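Local coordinates for cerato-platanin-like protein (Moniliophthora perniciosa, PDB 3SUK) that is of unknown precise function but, as a secreted fungal cerato-platanin with a double-psi beta-barrel fold, probably takes part in the fungus's interplay with its plant host, at residues P42-P45 with H46-A49; N102-A105 with V106-G109. All coordinates share one frame; numbering follows the deposited sequence.

Contact 1 (P42-P45 with H46-A49)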
loop_
_atom_site.group_PDB
_atom_site.type_symbol
_atom_site.label_atom_id
_atom_site.label_comp_id
_atom_site.label_asym_id
_atom_site.label_seq_id
_atom_site.Cartn_x
_atom_site.Cartn_y
_atom_site.Cartn_z
ATOM N N PRO A 42 10.065 -0.168 4.742
ATOM C CA PRO A 42 11.154 -0.636 3.889
ATOM C C PRO A 42 10.848 -0.669 2.396
ATOM O O PRO A 42 11.732 -0.632 1.607
ATOM C CB PRO A 42 11.463 -2.047 4.442
ATOM C CG PRO A 42 11.040 -1.989 5.828
ATOM C CD PRO A 42 9.814 -1.125 5.828
ATOM N N THR A 43 9.582 -0.756 2.031
ATOM C CA THR A 43 9.192 -0.828 0.628
ATOM C C THR A 43 8.846 0.557 0.047
ATOM O O THR A 43 8.437 0.653 -1.054
ATOM C CB THR A 43 7.980 -1.766 0.492
ATOM O OG1 THR A 43 6.959 -1.288 1.348
ATOM C CG2 THR A 43 8.332 -3.186 0.951
ATOM N N PHE A 44 9.013 1.619 0.811
ATOM C CA PHE A 44 8.536 2.916 0.362
ATOM C C PHE A 44 9.169 3.212 -1.003
ATOM O O PHE A 44 10.341 3.022 -1.178
ATOM C CB PHE A 44 8.960 4.032 1.343
ATOM C CG PHE A 44 8.503 5.410 0.910
ATOM C CD1 PHE A 44 7.274 5.865 1.271
ATOM C CD2 PHE A 44 9.299 6.218 0.125
ATOM C CE1 PHE A 44 6.826 7.097 0.884
ATOM C CE2 PHE A 44 8.853 7.455 -0.253
ATOM C CZ PHE A 44 7.610 7.880 0.138
ATOM N N PRO A 45 8.403 3.701 -1.966
ATOM C CA PRO A 45 7.048 4.261 -1.842
ATOM C C PRO A 45 5.955 3.230 -2.101
ATOM O O PRO A 45 4.859 3.620 -2.366
ATOM C CB PRO A 45 7.028 5.298 -2.963
ATOM C CG PRO A 45 7.809 4.647 -4.039
ATOM C CD PRO A 45 8.954 3.924 -3.304
ATOM N N HIS A 46 6.284 1.954 -2.005
ATOM C CA HIS A 46 5.260 0.922 -2.156
ATOM C C HIS A 46 4.532 0.771 -0.824
ATOM O O HIS A 46 4.755 -0.138 -0.079
ATOM C CB HIS A 46 5.870 -0.427 -2.553
ATOM C CG HIS A 46 6.633 -0.410 -3.837
ATOM N ND1 HIS A 46 7.368 -1.482 -4.277
ATOM C CD2 HIS A 46 6.778 0.552 -4.767
ATOM C CE1 HIS A 46 7.947 -1.171 -5.419
ATOM N NE2 HIS A 46 7.601 0.054 -5.744
ATOM N N ILE A 47 3.660 1.733 -0.561
ATOM C CA ILE A 47 2.855 1.743 0.652
ATOM C C ILE A 47 1.450 2.230 0.315
ATOM O O ILE A 47 1.257 2.873 -0.690
ATOM C CB ILE A 47 3.443 2.637 1.759
ATOM C CG1 ILE A 47 3.585 4.071 1.266
ATOM C CG2 ILE A 47 4.779 2.087 2.298
ATOM C CD1 ILE A 47 3.710 5.107 2.354
ATOM N N GLY A 48 0.496 1.877 1.156
ATOM C CA GLY A 48 -0.855 2.338 0.941
ATOM C C GLY A 48 -1.857 1.870 1.970
ATOM O O GLY A 48 -1.546 1.192 2.908
ATOM N N ALA A 49 -3.100 2.253 1.714
ATOM C CA ALA A 49 -4.238 1.821 2.496
ATOM C C ALA A 49 -4.836 0.558 1.856
ATOM O O ALA A 49 -4.700 0.407 0.654
ATOM C CB ALA A 49 -5.279 2.937 2.548
#

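Contact 2 (N102-A105 with V106-G109)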
loop_
_atom_site.group_PDB
_atom_site.type_symbol
_atom_site.label_atom_id
_atom_site.label_comp_id
_atom_site.label_asym_id
_atom_site.label_seq_id
_atom_site.Cartn_x
_atom_site.Cartn_y
_atom_site.Cartn_z
ATOM N N ASN A 102 3.526 1.306 -15.563
ATOM C CA ASN A 102 4.508 1.932 -16.439
ATOM C C ASN A 102 4.272 3.432 -16.602
ATOM O O ASN A 102 4.390 3.934 -17.646
ATOM C CB ASN A 102 4.584 1.227 -17.824
ATOM C CG ASN A 102 5.813 1.603 -18.617
ATOM O OD1 ASN A 102 6.894 1.665 -18.109
ATOM N ND2 ASN A 102 5.626 1.786 -19.887
ATOM N N GLY A 103 3.942 4.102 -15.497
ATOM C CA GLY A 103 3.749 5.540 -15.526
ATOM C C GLY A 103 2.419 6.045 -15.991
ATOM O O GLY A 103 2.376 7.096 -16.593
ATOM N N ASN A 104 1.351 5.285 -15.754
ATOM C CA ASN A 104 0.013 5.605 -16.160
ATOM C C ASN A 104 -1.018 5.787 -15.033
ATOM O O ASN A 104 -2.176 5.626 -15.217
ATOM C CB ASN A 104 -0.456 4.577 -17.202
ATOM C CG ASN A 104 0.252 4.745 -18.535
ATOM O OD1 ASN A 104 -0.166 5.528 -19.361
ATOM N ND2 ASN A 104 1.284 3.990 -18.725
ATOM N N ALA A 105 -0.521 6.115 -13.840
ATOM C CA ALA A 105 -1.400 6.194 -12.682
ATOM C C ALA A 105 -2.475 7.246 -12.786
ATOM O O ALA A 105 -3.617 6.984 -12.597
ATOM C CB ALA A 105 -0.561 6.462 -11.430
ATOM N N VAL A 106 -2.049 8.465 -13.123
ATOM C CA VAL A 106 -2.992 9.552 -13.314
ATOM C C VAL A 106 -3.910 9.318 -14.512
ATOM O O VAL A 106 -5.073 9.520 -14.446
ATOM C CB VAL A 106 -2.264 10.899 -13.421
ATOM C CG1 VAL A 106 -3.262 11.992 -13.644
ATOM C CG2 VAL A 106 -1.447 11.183 -12.149
ATOM N N ALA A 107 -3.321 8.808 -15.582
ATOM C CA ALA A 107 -4.078 8.531 -16.807
ATOM C C ALA A 107 -5.174 7.474 -16.585
ATOM O O ALA A 107 -6.229 7.559 -17.144
ATOM C CB ALA A 107 -3.166 8.111 -17.891
ATOM N N LEU A 108 -4.848 6.439 -15.829
ATOM C CA LEU A 108 -5.847 5.417 -15.469
ATOM C C LEU A 108 -6.851 5.732 -14.339
ATOM O O LEU A 108 -7.987 5.477 -14.401
ATOM C CB LEU A 108 -5.132 4.095 -15.250
ATOM C CG LEU A 108 -4.530 3.569 -16.546
ATOM C CD1 LEU A 108 -3.595 2.448 -16.221
ATOM C CD2 LEU A 108 -5.605 3.109 -17.534
ATOM N N GLY A 109 -6.325 6.326 -13.302
ATOM C CA GLY A 109 -7.074 6.674 -12.108
ATOM C C GLY A 109 -7.442 5.558 -11.150
ATOM O O GLY A 109 -6.950 5.538 -10.055
#

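Contact 1 (P42-P45 with H46-A49)
The ring of Phe-44 presents its edge to the sec-butyl arm of Ile-47, with Phe-44 CD1 3.8 Å from the CD1 methyl of Ile-47. The phenyl group extends away from the backbone N of Phe-44 (chi1 179°), while the ethyl branch of Ile-47 turns in between its N and C (chi1 58°), which brings the methyl to the ring margin. One face of the same ring is taken by Pro-45, whose CB lies 3.8 Å above the plane and over its centre, the packing an aromatic residue readily makes with the cis-proline that follows it. The cis bond folds the chain tightly enough for His-46 N to reach Thr-43 O at 2.7 Å, the donor standing above the carbonyl plane. Threonine suits the start of the turn because its hydroxyl adds a second tie, donated from Thr-43 OG1 to His-46 O at 2.9 Å. Beyond it, a weak bond from Ile-47 N to Pro-45 O, 2.9 Å long and bent to 134°, closes an inverse gamma turn centred on His-46. Histidine fits here because its two ring nitrogens can bond at once, NE2 to Glu-99 and ND1, weakly, to Asn-79 O. Ile-47 is buried against Phe-38 and Ile-83. A cis-proline turn of type VIa, running through the gamma turn, thus delivers the chain into strand 47-50 of the double-psi beta barrel.

Contact 2 (N102-A105 with V106-G109)
Leu-108 folds back over Asn-104 from one helical turn further on: its CD1 lies 3.9 Å from Asn-104 CB, while Leu-108 CB passes 3.3 Å from Asn-104 O. That carbonyl oxygen is gripped by Leu-108 N at 2.9 Å in a fairly straight bond (160° at the hydrogen). The next rung joins Gly-109 N to Ala-105 O, also at 2.9 Å, and these two i to i+4 bonds hold together a helix of scarcely more than one turn. Asn-104 sits at the N-cap, yet its side chain makes no capping bond; with CG beside the backbone N (chi1 -71°), the amide instead turns back along the chain and ND2 bonds to Thr-101 O. The first amide of the helix, Ala-105 N, is held by Asp-98 OD1 from the preceding helix. Ala-105 is buried against Gln-94 and Met-97, where a small methyl suits close packing, and Leu-108 lays its apolar branch on Phe-71 and Thr-101. Glycine suits both sharp bends, since Gly-103 and Gly-109 have positive phi, as does Asn-102, an asparagine tolerating it better than most other residues. Asn-102 ends helix 94-101 in a Schellman motif, Asn-104 stands at the N-cap of helix 105-108, and Gly-109 ends it: the arrangement is a tight interhelical linker followed by a one-turn helix leading into strand 110-118.

In the fold
Both are local contacts between residues close in sequence, and both lie at the surface. Contact 1 is nearer the middle of the chain, its centre about 5 Å from the chain centre, whereas contact 2 is peripheral, at about 16 Å; their centres are about 17 Å apart and the contacts do not touch. Each has one buried touching residue, Ile-47 or Ala-105, but contact 2 also has exposed ones, Val-106 and Ala-107. Helix 94-101 borders both, contact 1 through Pro-45 and His-46 and contact 2 through the helix that follows it. A cis-proline, an aromatic ring and a threonine hydroxyl shape the turn into a strand; helical backbone bonds and positive-phi residues shape the short helix.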